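Local structure of uncharacterized protein (Parabacteroides distasonis, 3LM3) at residues P33-L42 with G111-R122; G75-D83 with E126-M137. The protein is of unknown function but is a putative glycoside hydrolase or deacetylase, probably acting on carbohydrate. All blocks are in the same frame, centred on the assembly; numbering follows the deposited sequence.

Interaction 1 of 2, residues P33-L42 with G111-R122; sequences PWEVSRDVKL and GYFPAMYLPRER
An aromatic cluster of Trp34, Tyr112 and Phe113 opens the contact between two loop regions of the putative hydrolase domain, the loop that follows strand 21-29 and the turn that leads into helix 120-138. Phe113 and Trp34 form a T-shaped pair: the ring planes stand at 85° and Phe113 CE2 points at one indole face, lying 3.8 Å from Trp34 CG. Tyr112 meets the same indole obliquely, and its hydroxyl bonds to Glu287. Beside the cluster, Val36 lies against backbone, with Val36 CG1 3.5 Å from Gly111 O and equally close to the carbonyl carbon of Phe113. Gly111 has a positive phi, and a side chain there would run into the backbone of Glu35 and Val36. Leu42 lays both methyls on one face of the Tyr117 ring, its CD2 3.6 Å from the ring centroid of Tyr117 in a CH-pi contact.

At the far end the chemistry turns polar. The extended chain of Arg122, with CG anti to the backbone N (chi1 177°), carries NH2 to two acceptors. Asp39 OD1, 2.8 Å from Arg122 NH2, offers its syn lone pair in the guanidinium plane, a salt bridge between nearly coplanar groups (16° apart). Ser37 OG, 2.9 Å from Arg122 NH2 and tilted from that plane, is also bonded to Glu126. A water joins Arg122 NH1 to Asp39 OD2, while NE pairs with Glu126. Thus held, the guanidinium is probably fixed in rotation; Asp39 and Ser37 tie the loop to the start of helix 120-138, and Glu126 probably helps balance the charge.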
# COMPACT_ATOMS: atom_id res chain seq x y z
N PRO A 33 -17.35 2.51 7.25
CA PRO A 33 -16.17 2.62 6.41
C PRO A 33 -14.84 2.89 7.08
O PRO A 33 -13.83 2.35 6.65
CB PRO A 33 -16.51 3.77 5.45
CG PRO A 33 -17.97 3.75 5.36
CD PRO A 33 -18.44 3.36 6.74
N TRP A 34 -14.84 3.72 8.13
CA TRP A 34 -13.59 4.23 8.72
C TRP A 34 -13.62 4.05 10.23
O TRP A 34 -13.47 5.00 11.02
CB TRP A 34 -13.41 5.73 8.39
CG TRP A 34 -13.30 6.08 6.92
CD1 TRP A 34 -12.97 5.27 5.89
CD2 TRP A 34 -13.51 7.39 6.34
NE1 TRP A 34 -12.96 5.98 4.69
CE2 TRP A 34 -13.28 7.28 4.96
CE3 TRP A 34 -13.85 8.64 6.88
CZ2 TRP A 34 -13.40 8.37 4.08
CZ3 TRP A 34 -13.97 9.73 6.00
CH2 TRP A 34 -13.74 9.58 4.63
N GLU A 35 -13.84 2.82 10.66
CA GLU A 35 -13.94 2.51 12.09
C GLU A 35 -12.57 2.06 12.59
O GLU A 35 -12.19 0.89 12.53
CB GLU A 35 -15.09 1.56 12.42
CG GLU A 35 -15.10 0.25 11.61
CD GLU A 35 -16.35 -0.56 11.76
OE1 GLU A 35 -17.36 -0.08 12.36
OE2 GLU A 35 -16.33 -1.73 11.32
N VAL A 36 -11.83 3.03 13.10
CA VAL A 36 -10.48 2.78 13.62
C VAL A 36 -10.50 2.14 14.99
O VAL A 36 -9.50 1.55 15.42
CB VAL A 36 -9.67 4.10 13.68
CG1 VAL A 36 -9.44 4.69 12.27
CG2 VAL A 36 -10.30 5.14 14.59
N SER A 37 -11.63 2.22 15.69
CA SER A 37 -11.81 1.50 16.95
C SER A 37 -13.28 1.12 17.09
O SER A 37 -14.06 1.29 16.15
CB SER A 37 -11.30 2.35 18.12
OG SER A 37 -11.30 1.58 19.31
N ARG A 38 -13.67 0.60 18.24
CA ARG A 38 -15.05 0.18 18.43
C ARG A 38 -16.02 1.37 18.36
O ARG A 38 -17.06 1.30 17.71
CB ARG A 38 -15.22 -0.52 19.77
CG ARG A 38 -14.49 -1.82 19.85
CD ARG A 38 -14.64 -2.48 21.22
NE ARG A 38 -13.97 -3.80 21.29
CZ ARG A 38 -12.72 -4.02 21.74
NH1 ARG A 38 -11.96 -3.00 22.16
NH2 ARG A 38 -12.23 -5.25 21.77
N ASP A 39 -15.67 2.44 19.06
CA ASP A 39 -16.54 3.62 19.20
C ASP A 39 -16.09 4.80 18.34
O ASP A 39 -16.70 5.86 18.37
CB ASP A 39 -16.61 4.04 20.68
CG ASP A 39 -15.25 4.47 21.25
OD1 ASP A 39 -14.22 3.85 20.95
OD2 ASP A 39 -15.19 5.47 21.99
N VAL A 40 -15.01 4.66 17.58
CA VAL A 40 -14.48 5.75 16.78
C VAL A 40 -14.75 5.41 15.33
O VAL A 40 -13.95 4.73 14.68
CB VAL A 40 -12.98 6.01 17.04
CG1 VAL A 40 -12.48 7.21 16.24
CG2 VAL A 40 -12.74 6.22 18.55
N LYS A 41 -15.91 5.86 14.87
CA LYS A 41 -16.42 5.59 13.54
C LYS A 41 -16.36 6.88 12.78
O LYS A 41 -17.21 7.75 12.97
CB LYS A 41 -17.83 5.04 13.62
CG LYS A 41 -17.95 3.71 14.30
CD LYS A 41 -19.43 3.35 14.46
CE LYS A 41 -19.62 1.93 14.83
NZ LYS A 41 -21.06 1.64 15.08
N LEU A 42 -15.34 7.07 11.98
CA LEU A 42 -15.08 8.40 11.41
C LEU A 42 -16.01 8.71 10.21
O LEU A 42 -16.11 9.85 9.77
CB LEU A 42 -13.61 8.55 11.04
CG LEU A 42 -12.59 8.24 12.16
CD1 LEU A 42 -11.18 8.07 11.55
CD2 LEU A 42 -12.64 9.34 13.20
N GLY A 111 -9.52 0.19 10.08
CA GLY A 111 -10.23 1.37 9.56
C GLY A 111 -9.40 2.46 8.92
O GLY A 111 -9.80 3.63 8.92
N TYR A 112 -8.26 2.06 8.39
CA TYR A 112 -7.32 2.87 7.59
C TYR A 112 -6.48 3.88 8.35
O TYR A 112 -5.31 4.06 8.02
CB TYR A 112 -8.03 3.62 6.45
CG TYR A 112 -8.88 2.83 5.49
CD1 TYR A 112 -8.33 2.16 4.42
CD2 TYR A 112 -10.25 2.80 5.64
CE1 TYR A 112 -9.17 1.48 3.49
CE2 TYR A 112 -11.08 2.15 4.73
CZ TYR A 112 -10.53 1.52 3.67
OH TYR A 112 -11.38 0.93 2.75
N PHE A 113 -7.10 4.56 9.32
CA PHE A 113 -6.54 5.77 9.92
C PHE A 113 -6.23 5.69 11.42
O PHE A 113 -6.30 6.71 12.12
CB PHE A 113 -7.50 6.95 9.66
CG PHE A 113 -7.89 7.12 8.23
CD1 PHE A 113 -6.95 7.39 7.25
CD2 PHE A 113 -9.22 6.96 7.85
CE1 PHE A 113 -7.33 7.50 5.91
CE2 PHE A 113 -9.61 7.10 6.53
CZ PHE A 113 -8.66 7.36 5.57
N PRO A 114 -5.86 4.51 11.97
CA PRO A 114 -5.85 4.46 13.44
C PRO A 114 -4.87 5.42 14.12
O PRO A 114 -5.24 6.04 15.15
CB PRO A 114 -5.51 2.99 13.73
CG PRO A 114 -4.85 2.51 12.56
CD PRO A 114 -5.47 3.22 11.39
N ALA A 115 -3.67 5.56 13.59
CA ALA A 115 -2.65 6.38 14.29
C ALA A 115 -3.01 7.86 14.26
O ALA A 115 -2.49 8.63 15.02
CB ALA A 115 -1.32 6.19 13.73
N MSE A 116 -3.90 8.26 13.36
CA MSE A 116 -4.35 9.66 13.29
C MSE A 116 -5.23 10.05 14.43
O MSE A 116 -5.30 11.23 14.81
CB MSE A 116 -5.24 9.91 12.09
CG MSE A 116 -4.60 9.94 10.79
SE MSE A 116 -5.97 10.61 9.53
CE MSE A 116 -4.85 10.35 8.00
N TYR A 117 -5.96 9.07 14.98
CA TYR A 117 -7.00 9.32 15.94
C TYR A 117 -6.85 8.71 17.31
O TYR A 117 -7.57 9.08 18.22
CB TYR A 117 -8.37 8.88 15.36
CG TYR A 117 -8.85 9.77 14.25
CD1 TYR A 117 -8.45 9.58 12.94
CD2 TYR A 117 -9.70 10.83 14.53
CE1 TYR A 117 -8.89 10.41 11.92
CE2 TYR A 117 -10.15 11.66 13.51
CZ TYR A 117 -9.73 11.45 12.22
OH TYR A 117 -10.19 12.28 11.22
N LEU A 118 -5.91 7.78 17.48
CA LEU A 118 -5.83 7.01 18.72
C LEU A 118 -4.42 7.13 19.24
O LEU A 118 -3.47 7.15 18.44
CB LEU A 118 -6.14 5.55 18.46
CG LEU A 118 -7.48 5.22 17.76
CD1 LEU A 118 -7.51 3.74 17.37
CD2 LEU A 118 -8.69 5.63 18.58
N PRO A 119 -4.26 7.23 20.58
CA PRO A 119 -2.93 7.20 21.14
C PRO A 119 -2.21 5.90 20.79
O PRO A 119 -2.83 4.84 20.64
CB PRO A 119 -3.17 7.30 22.65
CG PRO A 119 -4.59 7.52 22.86
CD PRO A 119 -5.32 7.35 21.59
N ARG A 120 -0.90 5.98 20.71
CA ARG A 120 -0.07 4.81 20.38
C ARG A 120 -0.39 3.61 21.25
O ARG A 120 -0.54 2.50 20.73
CB ARG A 120 1.42 5.20 20.48
CG ARG A 120 1.89 6.15 19.40
CD ARG A 120 3.19 6.80 19.75
NE ARG A 120 3.72 7.53 18.60
CZ ARG A 120 3.39 8.77 18.24
NH1 ARG A 120 2.50 9.49 18.94
NH2 ARG A 120 3.91 9.29 17.15
N GLU A 121 -0.50 3.82 22.56
CA GLU A 121 -0.75 2.71 23.48
C GLU A 121 -2.10 2.05 23.22
O GLU A 121 -2.23 0.84 23.40
CB GLU A 121 -0.68 3.17 24.95
CG GLU A 121 0.71 3.53 25.43
N ARG A 122 -3.09 2.83 22.81
CA ARG A 122 -4.40 2.28 22.49
C ARG A 122 -4.37 1.44 21.21
O ARG A 122 -4.97 0.37 21.16
CB ARG A 122 -5.44 3.41 22.36
CG ARG A 122 -6.82 2.89 21.94
CD ARG A 122 -7.87 3.93 22.16
NE ARG A 122 -9.16 3.46 21.70
CZ ARG A 122 -10.28 4.17 21.74
NH1 ARG A 122 -10.26 5.41 22.23
NH2 ARG A 122 -11.42 3.64 21.34
O HOH W 1 -12.87 6.53 22.64

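Interaction 2 of 2, residues G75-D83 with E126-M137; sequences GFTMNALED and EMSEAIEIISKM
Met78 and Leu81 of the short helix 78-82 are knobs that settle into successive hollows on helix 120-138, a helix-on-helix packing beside the parallel sheet to which strand 73-76 belongs. The short axes run 10.7 Å apart at closest approach and cross at 31°; the nearest CA atoms are those of Met78 and Ala130 and of Leu81 and Ile133.

The first hollow is bounded by Glu126, Glu129, Ala130 and Ile133. Selenomethionine Met78 leaves its helix with CG anti to the backbone N (chi1 -173°) and then bends at both following torsions, which turns its methyl down onto the opposing backbone; CE ends 3.3 Å from Glu126 O. Its selenium rests against the tip of Ile133, SE to CD1 being 3.9 Å.

Leu81 fills the second hollow, among Ala130, Ile133, Ile134 and Met137, and divides its branches between the walls. Leu81 CD1 lies 3.8 Å from Ala130 CB, CD2 of the same leucine lies 3.8 Å from Ile134 CG1, and Leu81 CB touches Ile133 CG2 at 4.1 Å. With an alanine here, both methyl branches would go and the hollow between Ala130 and Ile134 would probably be left underfilled.

Farther along, in the conformer given, Met137 SE stands above the Phe76 face, 5.2 Å from the ring centroid of Phe76 and 15° off its normal, a long Met-aromatic contact that stays tentative because Met137 has a second conformer. At the more exposed margin Ile133 CD1 lies by the carboxylate of Glu82. The contact across the two segments is thus apolar: cohesion depends on how closely the knobs fit, while Glu82 and Glu129 find their charge partner in Arg38 of loop 33-42, and Glu126 in Arg122.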
# COMPACT_ATOMS: atom_id res chain seq x y z
N GLY A 75 -8.90 -8.90 5.91
CA GLY A 75 -8.67 -7.95 6.96
C GLY A 75 -9.98 -7.47 7.55
O GLY A 75 -10.85 -6.99 6.82
N PHE A 76 -10.13 -7.60 8.88
CA PHE A 76 -11.37 -7.24 9.58
C PHE A 76 -11.16 -6.05 10.50
O PHE A 76 -10.19 -6.00 11.26
CB PHE A 76 -11.80 -8.38 10.50
CG PHE A 76 -12.36 -9.61 9.79
CD1 PHE A 76 -11.55 -10.51 9.13
CD2 PHE A 76 -13.71 -9.86 9.84
CE1 PHE A 76 -12.10 -11.64 8.51
CE2 PHE A 76 -14.26 -10.98 9.21
CZ PHE A 76 -13.46 -11.84 8.55
N THR A 77 -12.12 -5.13 10.54
CA THR A 77 -12.15 -4.14 11.60
C THR A 77 -12.55 -4.80 12.94
O THR A 77 -13.05 -5.92 12.97
CB THR A 77 -13.16 -3.06 11.32
OG1 THR A 77 -14.48 -3.64 11.32
CG2 THR A 77 -12.85 -2.37 10.02
N MSE A 78 -12.37 -4.08 14.04
CA MSE A 78 -12.72 -4.65 15.34
C MSE A 78 -14.19 -4.96 15.39
O MSE A 78 -14.59 -6.02 15.86
CB MSE A 78 -12.33 -3.74 16.50
CG MSE A 78 -12.55 -4.42 17.84
SE MSE A 78 -11.23 -5.80 18.21
CE MSE A 78 -9.77 -4.59 18.73
N ASN A 79 -15.00 -4.03 14.91
CA ASN A 79 -16.45 -4.25 14.96
C ASN A 79 -16.87 -5.43 14.08
O ASN A 79 -17.77 -6.18 14.47
CB ASN A 79 -17.20 -2.96 14.60
CG ASN A 79 -17.07 -1.89 15.69
OD1 ASN A 79 -16.82 -2.22 16.85
ND2 ASN A 79 -17.16 -0.63 15.30
N ALA A 80 -16.20 -5.65 12.94
CA ALA A 80 -16.52 -6.82 12.12
C ALA A 80 -16.08 -8.12 12.79
O ALA A 80 -16.72 -9.17 12.62
CB ALA A 80 -15.91 -6.70 10.76
N LEU A 81 -14.97 -8.09 13.54
CA LEU A 81 -14.54 -9.27 14.29
C LEU A 81 -15.50 -9.66 15.39
O LEU A 81 -15.69 -10.83 15.67
CB LEU A 81 -13.17 -9.06 14.97
CG LEU A 81 -11.98 -9.09 14.04
CD1 LEU A 81 -10.73 -8.73 14.87
CD2 LEU A 81 -11.88 -10.45 13.32
N GLU A 82 -16.10 -8.65 16.02
CA GLU A 82 -16.91 -8.87 17.23
C GLU A 82 -18.41 -8.96 17.02
O GLU A 82 -19.12 -9.44 17.92
CB GLU A 82 -16.60 -7.78 18.25
CG GLU A 82 -15.22 -7.89 18.85
CD GLU A 82 -14.94 -6.84 19.92
OE1 GLU A 82 -15.43 -5.69 19.80
OE2 GLU A 82 -14.19 -7.17 20.87
N ASP A 83 -18.89 -8.55 15.85
CA ASP A 83 -20.33 -8.44 15.65
C ASP A 83 -21.00 -9.81 15.70
O ASP A 83 -20.59 -10.73 15.00
CB ASP A 83 -20.62 -7.78 14.32
CG ASP A 83 -22.01 -7.19 14.27
OD1 ASP A 83 -22.99 -7.95 14.09
OD2 ASP A 83 -22.13 -5.97 14.51
N GLU A 126 -5.29 -2.53 21.20
CA GLU A 126 -6.37 -3.04 20.38
C GLU A 126 -5.87 -3.98 19.30
O GLU A 126 -6.53 -4.98 19.01
CB GLU A 126 -7.21 -1.88 19.82
CG GLU A 126 -7.92 -1.14 20.98
CD GLU A 126 -8.87 -0.05 20.56
OE1 GLU A 126 -9.04 0.17 19.34
OE2 GLU A 126 -9.45 0.58 21.47
N MSE A 127 -4.68 -3.76 18.75
CA MSE A 127 -4.08 -4.75 17.88
C MSE A 127 -3.93 -6.08 18.61
O MSE A 127 -4.26 -7.13 18.04
CB MSE A 127 -2.71 -4.29 17.32
CG MSE A 127 -2.79 -3.19 16.31
SE MSE A 127 -1.15 -2.83 15.36
CE MSE A 127 -0.02 -2.48 16.90
N SER A 128 -3.42 -6.06 19.84
CA SER A 128 -3.32 -7.29 20.61
C SER A 128 -4.66 -7.97 20.83
O SER A 128 -4.78 -9.20 20.73
CB SER A 128 -2.61 -7.01 21.92
OG SER A 128 -1.25 -6.71 21.66
N GLU A 129 -5.69 -7.18 21.12
CA GLU A 129 -7.04 -7.75 21.30
C GLU A 129 -7.54 -8.42 20.03
O GLU A 129 -8.13 -9.52 20.07
CB GLU A 129 -8.03 -6.64 21.71
CG GLU A 129 -7.86 -6.15 23.13
CD GLU A 129 -8.72 -4.94 23.49
OE1 GLU A 129 -9.42 -4.38 22.59
OE2 GLU A 129 -8.62 -4.50 24.65
N ALA A 130 -7.35 -7.77 18.90
CA ALA A 130 -7.77 -8.35 17.61
C ALA A 130 -7.01 -9.61 17.26
O ALA A 130 -7.61 -10.58 16.79
CB ALA A 130 -7.58 -7.30 16.48
N ILE A 131 -5.71 -9.61 17.50
CA ILE A 131 -4.88 -10.79 17.23
C ILE A 131 -5.39 -11.98 18.05
O ILE A 131 -5.51 -13.09 17.54
CB ILE A 131 -3.40 -10.54 17.51
CG1 ILE A 131 -2.80 -9.57 16.49
CG2 ILE A 131 -2.59 -11.86 17.49
CD1 ILE A 131 -1.54 -8.90 16.97
N GLU A 132 -5.76 -11.76 19.31
CA GLU A 132 -6.27 -12.83 20.18
C GLU A 132 -7.59 -13.37 19.65
O GLU A 132 -7.80 -14.57 19.58
CB GLU A 132 -6.44 -12.31 21.60
CG GLU A 132 -6.86 -13.38 22.59
CD GLU A 132 -5.83 -14.48 22.76
OE1 GLU A 132 -4.64 -14.25 22.49
OE2 GLU A 132 -6.23 -15.58 23.19
N ILE A 133 -8.50 -12.47 19.26
CA ILE A 133 -9.79 -12.87 18.69
C ILE A 133 -9.59 -13.72 17.45
O ILE A 133 -10.22 -14.77 17.26
CB ILE A 133 -10.69 -11.64 18.37
CG1 ILE A 133 -11.16 -10.96 19.67
CG2 ILE A 133 -11.87 -12.08 17.49
CD1 ILE A 133 -11.61 -9.53 19.43
N ILE A 134 -8.69 -13.29 16.59
CA ILE A 134 -8.41 -13.99 15.33
C ILE A 134 -7.77 -15.36 15.58
O ILE A 134 -8.15 -16.35 14.93
CB ILE A 134 -7.54 -13.09 14.39
CG1 ILE A 134 -8.43 -11.97 13.87
CG2 ILE A 134 -6.98 -13.89 13.21
CD1 ILE A 134 -7.66 -10.86 13.22
N SER A 135 -6.81 -15.42 16.49
CA SER A 135 -6.18 -16.69 16.83
C SER A 135 -7.21 -17.69 17.30
O SER A 135 -7.18 -18.87 16.87
CB SER A 135 -5.11 -16.46 17.91
OG SER A 135 -4.30 -17.60 18.01
N LYS A 136 -8.14 -17.25 18.13
CA LYS A 136 -9.17 -18.14 18.65
C LYS A 136 -10.18 -18.51 17.59
O LYS A 136 -10.66 -19.64 17.55
CB LYS A 136 -9.85 -17.54 19.87
CG LYS A 136 -8.98 -17.59 21.14
N MSE A 137 -10.49 -17.58 16.69
CA MSE A 137 -11.43 -17.75 15.56
C MSE A 137 -10.94 -18.84 14.63
O MSE A 137 -11.67 -19.75 14.23
CB MSE A 137 -11.53 -16.39 14.80
CG MSE A 137 -12.37 -16.32 13.53
SE MSE A 137 -12.25 -14.54 12.70
CE MSE A 137 -12.42 -15.08 10.84

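Overall arrangement
Both contacts use helix 120-138, interaction 1 its first turn and interaction 2 the turns from Glu126 onward, and their centres lie about 14 Å apart on the same side of the chain's centre. Each is largely buried, with exposed residues only at the margins. Interaction 1 joins an irregular loop to a turn and the start of helix 120-138, and mixes aromatic packing with a charged end; interaction 2 joins two helices by interlocking apolar side chains. Direct links connect them: Ser37 OG lies 2.7 Å from Glu126 OE1, Glu35 OE2 is 2.7 Å from Thr77 OG1, and Arg38 packs on Met78. Loop 33-42 therefore contacts both helices of interaction 2 as well as segment 111-122.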